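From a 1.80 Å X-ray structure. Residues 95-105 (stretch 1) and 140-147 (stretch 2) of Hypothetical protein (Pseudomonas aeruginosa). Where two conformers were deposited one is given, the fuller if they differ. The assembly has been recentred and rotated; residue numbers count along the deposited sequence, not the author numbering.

Stretch 1, residues 95-105: PAFDGCLDIDI
Stretch 2 (140-147) EPRSMRQA

The contact between these two stretches is a modest side-chain packing, burying 279 Å² summed over both sides, in which an apolar pairing at one end and a single hydrogen bond at the other join segments with no backbone hydrogen bond between them. It illustrates how a turn and the strand that follows it can meet another segment mainly through side chains.

Stretch 1 opens with a 3-10 segment, residues 95-97, closed by Asp-98 N to Pro-95 O at 3.0 Å. A type II turn follows from Phe-97 to Cys-100, with Cys-100 N donating to Phe-97 O at 3.0 Å; Asp-98 sits at phi/psi -47/134 and Gly-99 at 92/-16, where a CB would jam against the preceding carbonyl. The chain then extends into a strand that includes Ile-103 to Ile-105. Stretch 2 is extended through Arg-142 to Ala-147, and its CA atoms come nearest stretch 1 at Phe-97 and Ser-143, 5.9 Å apart.

Pro-141, Ser-143 and Gln-146 direct their CA-to-CB bonds toward stretch 1, whereas Arg-142 points away. Phe-97 starts sideways, but chi1 of -54° (m) and chi2 of -25° bring its ring end nearer, so that CZ lies 3.6 Å from Pro-141 CB. This is apolar packing at an oblique approach, and the ring also passes Arg-142, Phe-97 CE1 to Arg-142 CA 4.4 Å.

Next along, Cys-100, whose CA-to-CB bond points toward stretch 2, has chi1 m and places SG 3.6 Å from Ser-143 OG (chi1 t); the serine hydroxyl is hydrogen-bonded elsewhere in the structure.

The polar end is more directional. Asp-104, with chi1 t and chi2 -5°, meets Gln-146, with chi1 m, chi2 t and chi3 -12°. Gln-146 NE2 donates to Asp-104 OD2 at 2.9 Å and 155°, an amide hydrogen finding a carboxylate oxygen, while OD1 is satisfied elsewhere.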

# COMPACT_ATOMS: atom_id res chain seq x y z
N PRO A 95 29.37 14.77 -2.03
CA PRO A 95 30.41 14.46 -3.04
C PRO A 95 30.36 13.02 -3.58
O PRO A 95 30.81 12.76 -4.72
CB PRO A 95 31.72 14.73 -2.29
CG PRO A 95 31.37 14.62 -0.84
CD PRO A 95 29.97 15.12 -0.72
N ALA A 96 29.75 12.11 -2.83
CA ALA A 96 29.72 10.72 -3.22
C ALA A 96 28.87 10.53 -4.46
O ALA A 96 28.90 9.46 -5.04
CB ALA A 96 29.21 9.84 -2.07
N PHE A 97 28.10 11.55 -4.84
CA PHE A 97 27.21 11.44 -6.00
C PHE A 97 27.76 12.22 -7.19
O PHE A 97 27.12 12.32 -8.24
CB PHE A 97 25.80 11.93 -5.66
CG PHE A 97 25.19 11.26 -4.46
CD1 PHE A 97 25.59 9.97 -4.06
CD2 PHE A 97 24.19 11.88 -3.75
CE1 PHE A 97 25.02 9.37 -2.95
CE2 PHE A 97 23.61 11.25 -2.64
CZ PHE A 97 24.03 10.02 -2.25
N ASP A 98 28.96 12.76 -7.03
CA ASP A 98 29.56 13.55 -8.10
C ASP A 98 29.45 12.85 -9.44
O ASP A 98 29.73 11.66 -9.53
CB ASP A 98 31.03 13.84 -7.77
CG ASP A 98 31.22 15.00 -6.79
OD1 ASP A 98 30.27 15.77 -6.47
OD2 ASP A 98 32.37 15.17 -6.38
N GLY A 99 29.04 13.57 -10.48
CA GLY A 99 28.91 13.01 -11.84
C GLY A 99 27.56 12.45 -12.19
O GLY A 99 27.28 12.22 -13.36
N CYS A 100 26.70 12.19 -11.21
CA CYS A 100 25.36 11.72 -11.55
C CYS A 100 24.52 12.86 -12.08
O CYS A 100 24.40 13.88 -11.43
CB CYS A 100 24.65 11.14 -10.30
SG CYS A 100 25.39 9.64 -9.71
N LEU A 101 23.95 12.68 -13.26
CA LEU A 101 23.02 13.67 -13.85
C LEU A 101 21.53 13.26 -13.76
O LEU A 101 20.65 14.13 -13.87
CB LEU A 101 23.36 13.85 -15.34
CG LEU A 101 24.79 14.31 -15.66
CD1 LEU A 101 24.98 14.45 -17.17
CD2 LEU A 101 25.11 15.58 -14.96
N ASP A 102 21.27 11.94 -13.62
CA ASP A 102 19.92 11.38 -13.64
C ASP A 102 19.72 10.55 -12.36
O ASP A 102 20.69 9.99 -11.80
CB ASP A 102 19.66 10.50 -14.86
CG ASP A 102 20.20 11.09 -16.12
OD1 ASP A 102 19.64 12.11 -16.63
OD2 ASP A 102 21.23 10.55 -16.58
N ILE A 103 18.48 10.49 -11.93
CA ILE A 103 18.05 9.62 -10.84
C ILE A 103 17.39 8.38 -11.47
O ILE A 103 16.79 8.46 -12.54
CB ILE A 103 17.08 10.36 -9.87
CG1 ILE A 103 17.87 11.19 -8.87
CG2 ILE A 103 16.23 9.41 -9.05
CD1 ILE A 103 16.97 11.89 -7.81
N ASP A 104 17.54 7.25 -10.79
CA ASP A 104 16.85 6.00 -11.11
C ASP A 104 16.24 5.51 -9.80
O ASP A 104 16.95 5.20 -8.83
CB ASP A 104 17.83 4.99 -11.70
CG ASP A 104 17.20 3.64 -12.02
OD1 ASP A 104 15.99 3.40 -11.71
OD2 ASP A 104 17.94 2.78 -12.58
N ILE A 105 14.92 5.47 -9.76
CA ILE A 105 14.16 5.06 -8.56
C ILE A 105 13.70 3.65 -8.87
O ILE A 105 13.11 3.44 -9.93
CB ILE A 105 12.88 5.92 -8.37
CG1 ILE A 105 13.19 7.39 -8.02
CG2 ILE A 105 12.02 5.30 -7.27
CD1 ILE A 105 12.11 8.37 -8.44
N GLU A 140 18.24 5.07 0.22
CA GLU A 140 19.67 5.33 0.45
C GLU A 140 20.38 5.42 -0.89
O GLU A 140 20.67 4.39 -1.50
CB GLU A 140 20.26 4.21 1.29
CG GLU A 140 19.85 4.32 2.72
CD GLU A 140 19.93 3.00 3.47
OE1 GLU A 140 20.20 1.95 2.83
OE2 GLU A 140 19.68 3.02 4.69
N PRO A 141 20.58 6.64 -1.40
CA PRO A 141 21.08 6.69 -2.78
C PRO A 141 22.49 6.17 -2.97
O PRO A 141 23.33 6.24 -2.04
CB PRO A 141 21.05 8.18 -3.12
CG PRO A 141 20.00 8.78 -2.11
CD PRO A 141 20.34 7.99 -0.87
N ARG A 142 22.77 5.64 -4.16
CA ARG A 142 24.16 5.40 -4.52
C ARG A 142 24.37 5.51 -6.00
O ARG A 142 23.45 5.23 -6.80
CB ARG A 142 24.64 4.06 -4.03
CG ARG A 142 23.91 2.90 -4.62
CD ARG A 142 24.29 1.58 -3.94
NE ARG A 142 23.35 0.51 -4.32
CZ ARG A 142 23.41 -0.19 -5.44
NH1 ARG A 142 24.37 0.05 -6.33
NH2 ARG A 142 22.52 -1.16 -5.68
N SER A 143 25.59 5.90 -6.35
CA SER A 143 25.94 5.98 -7.76
C SER A 143 25.96 4.60 -8.43
O SER A 143 26.41 3.61 -7.85
CB SER A 143 27.30 6.66 -7.92
OG SER A 143 27.57 6.83 -9.28
N MSE A 144 25.46 4.54 -9.67
CA MSE A 144 25.42 3.28 -10.43
C MSE A 144 25.64 3.52 -11.92
O MSE A 144 24.95 4.35 -12.54
CB MSE A 144 24.09 2.56 -10.23
CG MSE A 144 24.04 1.25 -10.93
SE MSE A 144 22.29 0.54 -10.85
CE MSE A 144 22.36 -0.02 -9.01
N ARG A 145 26.62 2.82 -12.47
CA ARG A 145 26.96 2.89 -13.89
C ARG A 145 25.94 2.10 -14.71
O ARG A 145 25.63 0.96 -14.39
CB ARG A 145 28.38 2.39 -14.13
CG ARG A 145 29.47 3.33 -13.57
CD ARG A 145 30.86 2.73 -13.59
NE ARG A 145 31.21 2.29 -14.94
CZ ARG A 145 31.44 1.04 -15.31
NH1 ARG A 145 31.46 0.04 -14.44
NH2 ARG A 145 31.71 0.80 -16.59
N GLN A 146 25.41 2.74 -15.75
CA GLN A 146 24.37 2.17 -16.58
C GLN A 146 24.70 2.48 -18.03
O GLN A 146 25.42 3.42 -18.30
CB GLN A 146 23.02 2.77 -16.24
CG GLN A 146 22.60 2.58 -14.80
CD GLN A 146 21.25 3.14 -14.49
OE1 GLN A 146 20.66 3.90 -15.29
NE2 GLN A 146 20.71 2.74 -13.35
N ALA A 147 24.15 1.70 -18.96
CA ALA A 147 24.23 2.09 -20.37
C ALA A 147 22.86 2.06 -21.04
O ALA A 147 22.00 1.21 -20.72
CB ALA A 147 25.20 1.20 -21.14